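Local coordinates for ornithine aminotransferase (Plasmodium falciparum, PDB 3LG0), which transfers the delta-amino group of ornithine to 2-oxoglutarate with pyridoxal 5'-phosphate as cofactor, giving glutamate semialdehyde and glutamate, at residues 40-43 against 47-50; 369-374 against 404-409; 58-63 against 308-313; 8-13 against 29-34. All blocks are in the same frame, centred on the assembly; numbering follows the deposited sequence.

Contact 1. Residues 40-43 against 47-50; sequences VYDI and RYYD
Tyr-41 and Arg-47 lie side by side and point the same way, the flat phenol running along the aliphatic part of the arginine. Arg-47 CG comes within 3.4 Å of Tyr-41 CE1, meeting the ring obliquely. A chi1 of 177° carries CG away from the arginine's own N and along the ring, and a bend at chi3 then turns the guanidinium until its plane stands 58° from that of the phenol. Arginine suits this exposed position because its methylenes pack on the ring while its charge stays at the surface, where it makes a cation-pi contact with Phe-39.

The side chains of Val-40 and Tyr-48 project from the other face. They cross at about a right angle, Val-40 CG2 lying 4.0 Å from Tyr-48 CB; a compact beta-branched valine fits this buried face. The tyrosine is long enough to reach Asp-42, whose carboxylate sits at the ring edge and offers its hydroxyl an acceptor. Tyr-48 OH donates to Asp-42 OD2 at 2.7 Å, approaching from above the carboxylate plane; Arg-46 makes a salt bridge to the same oxygen, which probably favours the charged acid.

The backbones fix this register. Val-40 and Tyr-48 form the antiparallel hydrogen-bonded pair, with Tyr-48 N 2.8 Å from Val-40 O, whereas Tyr-41 and Arg-47 are a non-hydrogen-bonded pair.

Together the strands make a beta hairpin within a mixed sheet that combines the N-terminal three-stranded meander with C-terminal strands. Strand 31-36 pairs with 39-42, strand 373-378 runs parallel to 47-50, and Tyr-49 packs against helix 393-412.

Contact 2. Residues 369-374 against 404-409; sequences KENGLI and VKTVKF
Lys-405 is the first residue of 404-409 to meet the other segment, reaching Asn-371 with a side chain that is extended beyond CG. Its NZ stops 3.6 Å from Asn-371 ND2, and its CE lies 3.8 Å from the same nitrogen. This is proximity without a bond, since both nitrogens are donors. A long, flexible lysine suits the exposed position, where the ammonium can stay near water while its chain obliquely crosses the amide.

Thr-406, the next residue along the helix, is buried. Because OG1 is anti to the carbonyl carbon (chi1 -58°), it can turn back to its main partner, Ile-402 O in the preceding helical turn. The same OG1 has Asn-371 OD1 as a close polar neighbour at 3.0 Å, the two side chains sliding past each other in opposite directions. Threonine thus combines a short polar arm with a methyl group, and its side chain packs on Lys-367 and Phe-368 of helix 361-370.

Asn-371 is set in place by a Schellman motif at the end of that helix. Gly-372 takes a positive phi of 99°, which glycine adopts readily, and Gly-372 N bonds back to Lys-369 O at 2.9 Å.

Chemically, the asparagine oxygen must compete with Ile-402 O for the one hydroxyl proton of Thr-406, and the lysine adds no bond, so the polar link between the two segments is probably a modest one.

Contact 3. Residues 58-63 against 308-313; sequences VNQGHC and KVLINE
The flat carboxamides of Gln-60 and Asn-59 stand on aliphatic stems, and those stems meet Val-309 and Leu-310. A third flat group, the His-62 ring, carries Val-58 CG2 over one face, offset toward the rim, while its NE2 makes a weak hydrogen bond to Ile-80 O of the second subunit. Residues 58-61 form a type I beta turn, closed by Gly-61 N to Val-58 O at 2.9 Å, in the loop between helices 53-56 and 65-77 of this class-III aminotransferase. With phi 94°, Gly-61 takes backbone angles that would bring a beta carbon against the carbonyl O of Gln-60, so glycine fits here.

The packing itself is apolar. Gln-60 CG rests 3.9 Å from Val-309 CG1, the two side chains meeting at a slant, and Leu-310 comes in at about a right angle to put CD1 4.1 Å from the same CG. Leu-310 CD1 also lies 4.2 Å from Asn-59 CB. A bend at chi2 (87°) swings the glutamine amide away from Val-309, and NE2 bonds to Ala-306 O and Ala-263 O. This lets a polar residue be buried.

Asn-59 uses both ends of its amide, OD1 toward Arg-241 and ND2 toward Leu-239 O. Its side chain lies about 7 Å from that of Lys-262, the probable cofactor-attachment residue.

At the helix end one water joins the two segments, donating to Gln-60 O at 2.9 Å and to Glu-313 OE1 at 3.0 Å.

Contact 4. Residues 8-13 against 29-34; sequences KSSQDY and PVVLKR
A chi1 of -177° at Val-31 sends CG1 to Tyr-13 and leaves CG2 for Ser-10. CG1 meets the tyrosine at its base, 3.8 Å from Tyr-13 CB, and touches the ring obliquely as the side chains cross at about a right angle. Tyrosine suits the place by offering the methyl an apolar CB and ring base. CG2 goes to the serine, lying 3.9 Å from Ser-10 CB and 3.4 Å from Ser-10 O. A beta-branched valine suits this strand position, since one short side chain serves two points about one helical turn apart.

Ser-10 is small enough to let the strand come close, yet keeps a polar end. With OG anti to its carbonyl carbon (chi1 -72°), the hydroxyl is hydrogen-bonded to Glu-44 OE1 and also accepts from a water 2.6 Å from Ser-10 OG. The water in turn accepts from Val-31 N at 3.0 Å, so a bridge satisfies the strand's backbone N-H.

The helix start is held from within. Ser-9 is the N-cap, its OG accepting from Asp-12 N at 3.1 Å, while the return bond to the Asp-12 carboxylate is less sure in the model.

This is a capping box at the head of helix 10-20, packed on strand 31-36, the outermost strand of its sheet within the chain. Val-31 and Leu-32 also pair in parallel with a strand of the second subunit, carrying the sheet across the homodimer interface.

From the N terminus, contact 4 closes the first loop, bringing strand 31-36 back against the start of helix 10-20. Contact 1 follows as a tight hairpin, whose first strand pairs with 31-36 and whose second lies beside strand 373-378. Contact 3 spans the longest interval, 244 residues, and brings the loop after helix 53-56 to the end of helix 297-312. Contact 2 comes last, joining the turn between helix 361-370 and strand 373-378 to helix 393-412. The four run in series, none nested or crossing. Contacts 4, 1 and 2 gather both chain ends around one mixed sheet, and His-62 of segment 58-63 touches Val-40 of contact 1.

Contact 1. Residues 40-43 against 47-50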
loop_
_atom_site.group_PDB
_atom_site.type_symbol
_atom_site.label_atom_id
_atom_site.label_comp_id
_atom_site.label_asym_id
_atom_site.label_seq_id
_atom_site.Cartn_x
_atom_site.Cartn_y
_atom_site.Cartn_z
ATOM N N VAL A 40 -8.063 -19.667 -13.615
ATOM C CA VAL A 40 -6.653 -19.687 -13.253
ATOM C C VAL A 40 -6.089 -21.079 -13.549
ATOM O O VAL A 40 -6.845 -22.045 -13.686
ATOM C CB VAL A 40 -6.444 -19.335 -11.769
ATOM C CG1 VAL A 40 -6.757 -17.864 -11.540
ATOM C CG2 VAL A 40 -7.308 -20.210 -10.895
ATOM N N TYR A 41 -4.766 -21.173 -13.648
ATOM C CA TYR A 41 -4.087 -22.414 -14.019
ATOM C C TYR A 41 -2.880 -22.647 -13.123
ATOM O O TYR A 41 -2.090 -21.724 -12.887
ATOM C CB TYR A 41 -3.621 -22.355 -15.482
ATOM C CG TYR A 41 -4.714 -21.983 -16.447
ATOM C CD1 TYR A 41 -5.403 -22.962 -17.158
ATOM C CD2 TYR A 41 -5.080 -20.655 -16.628
ATOM C CE1 TYR A 41 -6.415 -22.624 -18.027
ATOM C CE2 TYR A 41 -6.097 -20.309 -17.479
ATOM C CZ TYR A 41 -6.764 -21.288 -18.185
ATOM O OH TYR A 41 -7.777 -20.919 -19.049
ATOM N N ASP A 42 -2.736 -23.881 -12.634
ATOM C CA ASP A 42 -1.630 -24.212 -11.752
ATOM C C ASP A 42 -0.389 -24.781 -12.476
ATOM O O ASP A 42 -0.326 -24.824 -13.714
ATOM C CB ASP A 42 -2.093 -25.079 -10.572
ATOM C CG ASP A 42 -2.367 -26.527 -10.965
ATOM O OD1 ASP A 42 -2.150 -26.896 -12.135
ATOM O OD2 ASP A 42 -2.806 -27.297 -10.090
ATOM N N ILE A 43 0.609 -25.162 -11.685
ATOM C CA ILE A 43 1.897 -25.584 -12.203
ATOM C C ILE A 43 1.747 -26.783 -13.142
ATOM O O ILE A 43 2.456 -26.885 -14.144
ATOM C CB ILE A 43 2.871 -25.949 -11.050
ATOM C CG1 ILE A 43 3.116 -24.741 -10.141
ATOM C CG2 ILE A 43 4.186 -26.459 -11.609
ATOM C CD1 ILE A 43 3.463 -23.485 -10.879
ATOM N N ARG A 47 -6.842 -26.430 -14.606
ATOM C CA ARG A 47 -7.567 -25.179 -14.673
ATOM C C ARG A 47 -8.651 -25.131 -13.607
ATOM O O ARG A 47 -9.304 -26.138 -13.328
ATOM C CB ARG A 47 -8.192 -25.011 -16.050
ATOM C CG ARG A 47 -9.029 -23.746 -16.184
ATOM C CD ARG A 47 -9.735 -23.685 -17.531
ATOM N NE ARG A 47 -10.949 -24.488 -17.535
ATOM C CZ ARG A 47 -11.773 -24.584 -18.575
ATOM N NH1 ARG A 47 -11.505 -23.928 -19.698
ATOM N NH2 ARG A 47 -12.865 -25.338 -18.493
ATOM N N TYR A 48 -8.833 -23.967 -12.999
ATOM C CA TYR A 48 -9.857 -23.810 -11.968
ATOM C C TYR A 48 -10.672 -22.542 -12.191
ATOM O O TYR A 48 -10.171 -21.531 -12.697
ATOM C CB TYR A 48 -9.229 -23.741 -10.570
ATOM C CG TYR A 48 -8.199 -24.798 -10.242
ATOM C CD1 TYR A 48 -6.889 -24.687 -10.702
ATOM C CD2 TYR A 48 -8.521 -25.886 -9.443
ATOM C CE1 TYR A 48 -5.934 -25.644 -10.392
ATOM C CE2 TYR A 48 -7.573 -26.850 -9.131
ATOM C CZ TYR A 48 -6.283 -26.719 -9.607
ATOM O OH TYR A 48 -5.321 -27.652 -9.299
ATOM N N TYR A 49 -11.935 -22.602 -11.805
ATOM C CA TYR A 49 -12.730 -21.401 -11.695
ATOM C C TYR A 49 -12.253 -20.656 -10.456
ATOM O O TYR A 49 -12.177 -21.234 -9.360
ATOM C CB TYR A 49 -14.211 -21.743 -11.543
ATOM C CG TYR A 49 -14.929 -22.097 -12.832
ATOM C CD1 TYR A 49 -15.227 -23.423 -13.148
ATOM C CD2 TYR A 49 -15.328 -21.101 -13.722
ATOM C CE1 TYR A 49 -15.894 -23.745 -14.331
ATOM C CE2 TYR A 49 -15.997 -21.411 -14.900
ATOM C CZ TYR A 49 -16.274 -22.733 -15.201
ATOM O OH TYR A 49 -16.924 -23.053 -16.376
ATOM N N ASP A 50 -11.932 -19.376 -10.626
ATOM C CA ASP A 50 -11.542 -18.527 -9.501
ATOM C C ASP A 50 -12.783 -17.953 -8.850
ATOM O O ASP A 50 -13.408 -17.061 -9.408
ATOM C CB ASP A 50 -10.656 -17.379 -9.968
ATOM C CG ASP A 50 -10.140 -16.529 -8.810
ATOM O OD1 ASP A 50 -10.697 -16.625 -7.693
ATOM O OD2 ASP A 50 -9.168 -15.773 -9.020
#

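Contact 2. Residues 369-374 against 404-409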
loop_
_atom_site.group_PDB
_atom_site.type_symbol
_atom_site.label_atom_id
_atom_site.label_comp_id
_atom_site.label_asym_id
_atom_site.label_seq_id
_atom_site.Cartn_x
_atom_site.Cartn_y
_atom_site.Cartn_z
ATOM N N LYS A 369 -11.520 -27.288 -4.602
ATOM C CA LYS A 369 -10.317 -27.194 -5.393
ATOM C C LYS A 369 -10.160 -28.457 -6.231
ATOM O O LYS A 369 -9.982 -28.385 -7.453
ATOM C CB LYS A 369 -9.106 -26.961 -4.482
ATOM C CG LYS A 369 -7.778 -26.796 -5.211
ATOM C CD LYS A 369 -6.974 -28.074 -5.176
ATOM C CE LYS A 369 -5.659 -27.911 -5.911
ATOM N NZ LYS A 369 -4.877 -29.172 -5.894
ATOM N N GLU A 370 -10.255 -29.606 -5.567
ATOM C CA GLU A 370 -10.172 -30.905 -6.227
ATOM C C GLU A 370 -11.189 -30.975 -7.364
ATOM O O GLU A 370 -10.929 -31.580 -8.408
ATOM C CB GLU A 370 -10.430 -32.006 -5.200
ATOM C CG GLU A 370 -9.962 -33.396 -5.584
ATOM C CD GLU A 370 -10.320 -34.443 -4.522
ATOM O OE1 GLU A 370 -10.079 -34.199 -3.313
ATOM O OE2 GLU A 370 -10.848 -35.509 -4.900
ATOM N N ASN A 371 -12.339 -30.331 -7.158
ATOM C CA ASN A 371 -13.423 -30.339 -8.132
ATOM C C ASN A 371 -13.375 -29.251 -9.207
ATOM O O ASN A 371 -14.271 -29.165 -10.040
ATOM C CB ASN A 371 -14.768 -30.347 -7.415
ATOM C CG ASN A 371 -15.128 -31.730 -6.888
ATOM O OD1 ASN A 371 -15.898 -31.880 -5.934
ATOM N ND2 ASN A 371 -14.558 -32.752 -7.514
ATOM N N GLY A 372 -12.326 -28.438 -9.199
ATOM C CA GLY A 372 -12.138 -27.443 -10.244
ATOM C C GLY A 372 -12.578 -26.018 -9.915
ATOM O O GLY A 372 -12.735 -25.193 -10.803
ATOM N N LEU A 373 -12.773 -25.718 -8.639
ATOM C CA LEU A 373 -13.186 -24.368 -8.235
ATOM C C LEU A 373 -12.443 -23.981 -6.970
ATOM O O LEU A 373 -12.443 -24.729 -5.999
ATOM C CB LEU A 373 -14.705 -24.309 -8.008
ATOM C CG LEU A 373 -15.395 -23.034 -7.517
ATOM C CD1 LEU A 373 -16.826 -22.962 -8.077
ATOM C CD2 LEU A 373 -15.393 -22.917 -5.990
ATOM N N ILE A 374 -11.800 -22.820 -6.984
ATOM C CA ILE A 374 -11.036 -22.408 -5.815
ATOM C C ILE A 374 -11.641 -21.217 -5.078
ATOM O O ILE A 374 -12.055 -20.230 -5.684
ATOM C CB ILE A 374 -9.548 -22.109 -6.129
ATOM C CG1 ILE A 374 -9.399 -20.999 -7.174
ATOM C CG2 ILE A 374 -8.809 -23.369 -6.551
ATOM C CD1 ILE A 374 -7.930 -20.562 -7.365
ATOM N N VAL A 404 -22.695 -28.169 -5.923
ATOM C CA VAL A 404 -23.639 -29.186 -5.476
ATOM C C VAL A 404 -22.941 -30.532 -5.217
ATOM O O VAL A 404 -23.131 -31.163 -4.172
ATOM C CB VAL A 404 -24.773 -29.368 -6.504
ATOM C CG1 VAL A 404 -25.662 -30.544 -6.123
ATOM C CG2 VAL A 404 -25.590 -28.105 -6.605
ATOM N N LYS A 405 -22.119 -30.952 -6.173
ATOM C CA LYS A 405 -21.348 -32.193 -6.061
ATOM C C LYS A 405 -20.432 -32.198 -4.834
ATOM O O LYS A 405 -20.250 -33.240 -4.199
ATOM C CB LYS A 405 -20.529 -32.401 -7.343
ATOM C CG LYS A 405 -19.579 -33.589 -7.318
ATOM C CD LYS A 405 -18.740 -33.619 -8.596
ATOM C CE LYS A 405 -17.694 -34.716 -8.549
ATOM N NZ LYS A 405 -16.734 -34.559 -9.673
ATOM N N THR A 406 -19.866 -31.035 -4.498
ATOM C CA THR A 406 -18.917 -30.934 -3.380
ATOM C C THR A 406 -19.645 -30.988 -2.044
ATOM O O THR A 406 -19.206 -31.669 -1.118
ATOM C CB THR A 406 -18.042 -29.645 -3.443
ATOM O OG1 THR A 406 -17.307 -29.608 -4.671
ATOM C CG2 THR A 406 -17.042 -29.587 -2.269
ATOM N N VAL A 407 -20.760 -30.271 -1.947
ATOM C CA VAL A 407 -21.592 -30.345 -0.754
ATOM C C VAL A 407 -22.135 -31.763 -0.589
ATOM O O VAL A 407 -22.130 -32.310 0.510
ATOM C CB VAL A 407 -22.765 -29.358 -0.809
ATOM C CG1 VAL A 407 -23.647 -29.527 0.420
ATOM C CG2 VAL A 407 -22.249 -27.922 -0.899
ATOM N N LYS A 408 -22.591 -32.348 -1.692
ATOM C CA LYS A 408 -23.133 -33.705 -1.695
ATOM C C LYS A 408 -22.185 -34.669 -0.989
ATOM O O LYS A 408 -22.601 -35.450 -0.137
ATOM C CB LYS A 408 -23.374 -34.167 -3.132
ATOM C CG LYS A 408 -24.311 -35.360 -3.271
ATOM C CD LYS A 408 -24.251 -35.914 -4.683
ATOM C CE LYS A 408 -25.216 -37.091 -4.875
ATOM N NZ LYS A 408 -24.926 -38.270 -3.997
ATOM N N PHE A 409 -20.906 -34.586 -1.340
ATOM C CA PHE A 409 -19.863 -35.407 -0.729
ATOM C C PHE A 409 -19.867 -35.351 0.796
ATOM O O PHE A 409 -19.843 -36.392 1.453
ATOM C CB PHE A 409 -18.482 -35.015 -1.278
ATOM C CG PHE A 409 -17.332 -35.719 -0.609
ATOM C CD1 PHE A 409 -17.011 -37.026 -0.947
ATOM C CD2 PHE A 409 -16.574 -35.074 0.351
ATOM C CE1 PHE A 409 -15.960 -37.676 -0.339
ATOM C CE2 PHE A 409 -15.519 -35.716 0.978
ATOM C CZ PHE A 409 -15.206 -37.023 0.629
#

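Contact 3. Residues 58-63 against 308-313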
loop_
_atom_site.group_PDB
_atom_site.type_symbol
_atom_site.label_atom_id
_atom_site.label_comp_id
_atom_site.label_asym_id
_atom_site.label_seq_id
_atom_site.Cartn_x
_atom_site.Cartn_y
_atom_site.Cartn_z
ATOM N N VAL A 58 -10.174 -8.615 -9.161
ATOM C CA VAL A 58 -10.360 -8.967 -10.576
ATOM C C VAL A 58 -11.821 -9.142 -10.986
ATOM O O VAL A 58 -12.189 -10.130 -11.618
ATOM C CB VAL A 58 -9.475 -10.168 -11.058
ATOM C CG1 VAL A 58 -8.017 -9.777 -11.038
ATOM C CG2 VAL A 58 -9.702 -11.420 -10.233
ATOM N N ASN A 59 -12.647 -8.168 -10.618
ATOM C CA ASN A 59 -14.021 -8.103 -11.121
ATOM C C ASN A 59 -14.050 -8.127 -12.651
ATOM O O ASN A 59 -14.931 -8.722 -13.244
ATOM C CB ASN A 59 -14.713 -6.838 -10.628
ATOM C CG ASN A 59 -15.151 -6.938 -9.191
ATOM O OD1 ASN A 59 -14.913 -7.953 -8.529
ATOM N ND2 ASN A 59 -15.811 -5.881 -8.689
ATOM N N GLN A 60 -13.080 -7.466 -13.276
ATOM C CA GLN A 60 -12.989 -7.421 -14.732
ATOM C C GLN A 60 -12.417 -8.719 -15.318
ATOM O O GLN A 60 -12.311 -8.856 -16.533
ATOM C CB GLN A 60 -12.129 -6.238 -15.186
ATOM C CG GLN A 60 -12.623 -4.840 -14.755
ATOM C CD GLN A 60 -12.112 -4.422 -13.372
ATOM O OE1 GLN A 60 -11.696 -5.250 -12.566
ATOM N NE2 GLN A 60 -12.159 -3.139 -13.098
ATOM N N GLY A 61 -12.048 -9.660 -14.454
ATOM C CA GLY A 61 -11.424 -10.904 -14.889
ATOM C C GLY A 61 -9.910 -10.805 -14.845
ATOM O O GLY A 61 -9.343 -9.717 -14.916
ATOM N N HIS A 62 -9.240 -11.937 -14.725
ATOM C CA HIS A 62 -7.780 -11.922 -14.682
ATOM C C HIS A 62 -7.145 -11.435 -15.988
ATOM O O HIS A 62 -7.619 -11.736 -17.087
ATOM C CB HIS A 62 -7.225 -13.312 -14.361
ATOM C CG HIS A 62 -7.272 -13.669 -12.913
ATOM N ND1 HIS A 62 -8.269 -14.452 -12.372
ATOM C CD2 HIS A 62 -6.429 -13.378 -11.893
ATOM C CE1 HIS A 62 -8.043 -14.619 -11.080
ATOM N NE2 HIS A 62 -6.932 -13.981 -10.767
ATOM N N CYS A 63 -6.056 -10.695 -15.841
ATOM C CA CYS A 63 -5.225 -10.256 -16.961
ATOM C C CYS A 63 -6.001 -9.631 -18.122
ATOM O O CYS A 63 -5.789 -9.983 -19.275
ATOM C CB CYS A 63 -4.363 -11.407 -17.475
ATOM S SG CYS A 63 -3.118 -12.018 -16.277
ATOM N N LYS A 308 -13.410 2.027 -17.051
ATOM C CA LYS A 308 -13.918 2.031 -18.412
ATOM C C LYS A 308 -14.257 0.614 -18.874
ATOM O O LYS A 308 -15.301 0.385 -19.476
ATOM C CB LYS A 308 -12.913 2.662 -19.382
ATOM C CG LYS A 308 -12.956 4.184 -19.451
ATOM C CD LYS A 308 -11.965 4.669 -20.481
ATOM C CE LYS A 308 -11.536 6.121 -20.253
ATOM N NZ LYS A 308 -12.676 7.084 -20.233
ATOM N N VAL A 309 -13.364 -0.333 -18.604
ATOM C CA VAL A 309 -13.617 -1.726 -18.951
ATOM C C VAL A 309 -14.862 -2.255 -18.233
ATOM O O VAL A 309 -15.719 -2.890 -18.836
ATOM C CB VAL A 309 -12.385 -2.612 -18.647
ATOM C CG1 VAL A 309 -12.768 -4.073 -18.561
ATOM C CG2 VAL A 309 -11.318 -2.398 -19.701
ATOM N N LEU A 310 -14.968 -1.988 -16.943
ATOM C CA LEU A 310 -16.110 -2.461 -16.187
ATOM C C LEU A 310 -17.422 -1.973 -16.807
ATOM O O LEU A 310 -18.423 -2.707 -16.866
ATOM C CB LEU A 310 -16.009 -1.972 -14.749
ATOM C CG LEU A 310 -16.965 -2.623 -13.760
ATOM C CD1 LEU A 310 -16.321 -3.891 -13.225
ATOM C CD2 LEU A 310 -17.276 -1.658 -12.621
ATOM N N ILE A 311 -17.400 -0.725 -17.264
ATOM C CA ILE A 311 -18.590 -0.049 -17.761
ATOM C C ILE A 311 -18.885 -0.403 -19.224
ATOM O O ILE A 311 -20.002 -0.776 -19.547
ATOM C CB ILE A 311 -18.481 1.486 -17.543
ATOM C CG1 ILE A 311 -18.694 1.804 -16.059
ATOM C CG2 ILE A 311 -19.488 2.235 -18.404
ATOM C CD1 ILE A 311 -18.328 3.222 -15.650
ATOM N N ASN A 312 -17.875 -0.304 -20.087
ATOM C CA ASN A 312 -18.020 -0.636 -21.500
ATOM C C ASN A 312 -18.478 -2.064 -21.733
ATOM O O ASN A 312 -19.149 -2.350 -22.722
ATOM C CB ASN A 312 -16.705 -0.419 -22.254
ATOM C CG ASN A 312 -16.368 1.042 -22.444
ATOM O OD1 ASN A 312 -17.195 1.917 -22.203
ATOM N ND2 ASN A 312 -15.142 1.314 -22.884
ATOM N N GLU A 313 -18.104 -2.969 -20.836
ATOM C CA GLU A 313 -18.465 -4.376 -20.991
ATOM C C GLU A 313 -19.709 -4.734 -20.220
ATOM O O GLU A 313 -20.084 -5.905 -20.159
ATOM C CB GLU A 313 -17.327 -5.291 -20.561
ATOM C CG GLU A 313 -16.110 -5.227 -21.459
ATOM C CD GLU A 313 -15.056 -6.206 -21.023
ATOM O OE1 GLU A 313 -15.307 -6.912 -20.022
ATOM O OE2 GLU A 313 -13.987 -6.275 -21.669
HETATM O O HOH W 1 -13.687 -9.187 -19.013
#

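Contact 4. Residues 8-13 against 29-34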
loop_
_atom_site.group_PDB
_atom_site.type_symbol
_atom_site.label_atom_id
_atom_site.label_comp_id
_atom_site.label_asym_id
_atom_site.label_seq_id
_atom_site.Cartn_x
_atom_site.Cartn_y
_atom_site.Cartn_z
ATOM N N LYS A 8 9.740 -28.041 -12.305
ATOM C CA LYS A 8 9.324 -28.351 -10.942
ATOM C C LYS A 8 7.820 -28.547 -10.793
ATOM O O LYS A 8 7.049 -28.328 -11.711
ATOM C CB LYS A 8 9.818 -27.286 -9.955
ATOM C CG LYS A 8 10.160 -25.943 -10.577
ATOM C CD LYS A 8 11.183 -25.209 -9.673
ATOM C CE LYS A 8 10.563 -24.821 -8.327
ATOM N NZ LYS A 8 11.239 -23.671 -7.629
ATOM N N SER A 9 7.425 -28.957 -9.604
ATOM C CA SER A 9 6.037 -29.199 -9.286
ATOM C C SER A 9 5.454 -28.150 -8.313
ATOM O O SER A 9 6.201 -27.438 -7.618
ATOM C CB SER A 9 5.940 -30.555 -8.617
ATOM O OG SER A 9 6.663 -30.542 -7.402
ATOM N N SER A 10 4.121 -28.087 -8.252
ATOM C CA SER A 10 3.420 -27.294 -7.229
ATOM C C SER A 10 4.048 -27.503 -5.852
ATOM O O SER A 10 4.106 -26.587 -5.021
ATOM C CB SER A 10 1.931 -27.672 -7.160
ATOM O OG SER A 10 1.213 -27.198 -8.281
ATOM N N GLN A 11 4.504 -28.722 -5.602
ATOM C CA GLN A 11 5.074 -29.029 -4.304
ATOM C C GLN A 11 6.469 -28.417 -4.165
ATOM O O GLN A 11 6.857 -28.018 -3.073
ATOM C CB GLN A 11 5.089 -30.547 -4.045
ATOM C CG GLN A 11 5.516 -30.917 -2.620
ATOM C CD GLN A 11 4.399 -30.712 -1.590
ATOM O OE1 GLN A 11 3.211 -30.797 -1.915
ATOM N NE2 GLN A 11 4.781 -30.447 -0.344
ATOM N N ASP A 12 7.233 -28.333 -5.252
ATOM C CA ASP A 12 8.513 -27.612 -5.167
ATOM C C ASP A 12 8.295 -26.139 -4.809
ATOM O O ASP A 12 8.998 -25.579 -3.968
ATOM C CB ASP A 12 9.305 -27.679 -6.461
ATOM C CG ASP A 12 9.785 -29.075 -6.784
ATOM O OD1 ASP A 12 9.867 -29.903 -5.848
ATOM O OD2 ASP A 12 10.083 -29.328 -7.975
ATOM N N TYR A 13 7.318 -25.510 -5.451
ATOM C CA TYR A 13 7.005 -24.141 -5.105
ATOM C C TYR A 13 6.600 -23.991 -3.649
ATOM O O TYR A 13 7.084 -23.088 -2.972
ATOM C CB TYR A 13 5.948 -23.564 -6.022
ATOM C CG TYR A 13 6.504 -23.208 -7.366
ATOM C CD1 TYR A 13 7.181 -22.005 -7.578
ATOM C CD2 TYR A 13 6.362 -24.080 -8.429
ATOM C CE1 TYR A 13 7.678 -21.690 -8.846
ATOM C CE2 TYR A 13 6.856 -23.789 -9.669
ATOM C CZ TYR A 13 7.509 -22.605 -9.887
ATOM O OH TYR A 13 7.981 -22.365 -11.168
ATOM N N PRO A 29 -3.567 -25.174 -0.689
ATOM C CA PRO A 29 -2.422 -25.730 -1.418
ATOM C C PRO A 29 -2.640 -25.819 -2.930
ATOM O O PRO A 29 -2.739 -26.912 -3.477
ATOM C CB PRO A 29 -2.280 -27.147 -0.839
ATOM C CG PRO A 29 -3.261 -27.254 0.256
ATOM C CD PRO A 29 -4.306 -26.212 0.037
ATOM N N VAL A 30 -2.717 -24.677 -3.599
ATOM C CA VAL A 30 -2.736 -24.644 -5.062
ATOM C C VAL A 30 -1.759 -23.555 -5.499
ATOM O O VAL A 30 -1.709 -22.491 -4.899
ATOM C CB VAL A 30 -4.170 -24.406 -5.639
ATOM C CG1 VAL A 30 -4.711 -23.006 -5.282
ATOM C CG2 VAL A 30 -4.191 -24.631 -7.160
ATOM N N VAL A 31 -0.960 -23.839 -6.520
ATOM C CA VAL A 31 0.061 -22.899 -6.983
ATOM C C VAL A 31 -0.261 -22.381 -8.387
ATOM O O VAL A 31 -0.100 -23.097 -9.372
ATOM C CB VAL A 31 1.463 -23.562 -7.005
ATOM C CG1 VAL A 31 2.516 -22.562 -7.409
ATOM C CG2 VAL A 31 1.795 -24.129 -5.644
ATOM N N LEU A 32 -0.705 -21.132 -8.472
ATOM C CA LEU A 32 -1.124 -20.549 -9.736
ATOM C C LEU A 32 0.034 -19.890 -10.478
ATOM O O LEU A 32 0.965 -19.358 -9.869
ATOM C CB LEU A 32 -2.241 -19.526 -9.504
ATOM C CG LEU A 32 -3.367 -20.048 -8.614
ATOM C CD1 LEU A 32 -4.440 -18.982 -8.426
ATOM C CD2 LEU A 32 -3.955 -21.394 -9.153
ATOM N N LYS A 33 -0.019 -19.947 -11.803
ATOM C CA LYS A 33 1.024 -19.361 -12.627
ATOM C C LYS A 33 0.385 -18.547 -13.715
ATOM O O LYS A 33 1.048 -17.733 -14.353
ATOM C CB LYS A 33 1.911 -20.431 -13.254
ATOM C CG LYS A 33 1.215 -21.288 -14.316
ATOM C CD LYS A 33 2.158 -22.382 -14.819
ATOM C CE LYS A 33 1.582 -23.141 -16.008
ATOM N NZ LYS A 33 2.481 -24.253 -16.427
ATOM N N ARG A 34 -0.907 -18.768 -13.934
ATOM C CA ARG A 34 -1.631 -18.019 -14.955
ATOM C C ARG A 34 -3.102 -17.790 -14.621
ATOM O O ARG A 34 -3.773 -18.642 -14.042
ATOM C CB ARG A 34 -1.508 -18.682 -16.326
ATOM C CG ARG A 34 -2.302 -17.962 -17.413
ATOM C CD ARG A 34 -2.108 -18.603 -18.772
ATOM N NE ARG A 34 -0.718 -18.510 -19.199
ATOM C CZ ARG A 34 -0.213 -17.496 -19.895
ATOM N NH1 ARG A 34 -0.988 -16.482 -20.260
ATOM N NH2 ARG A 34 1.071 -17.508 -20.236
HETATM O O HOH W 2 -1.260 -26.564 -7.645
#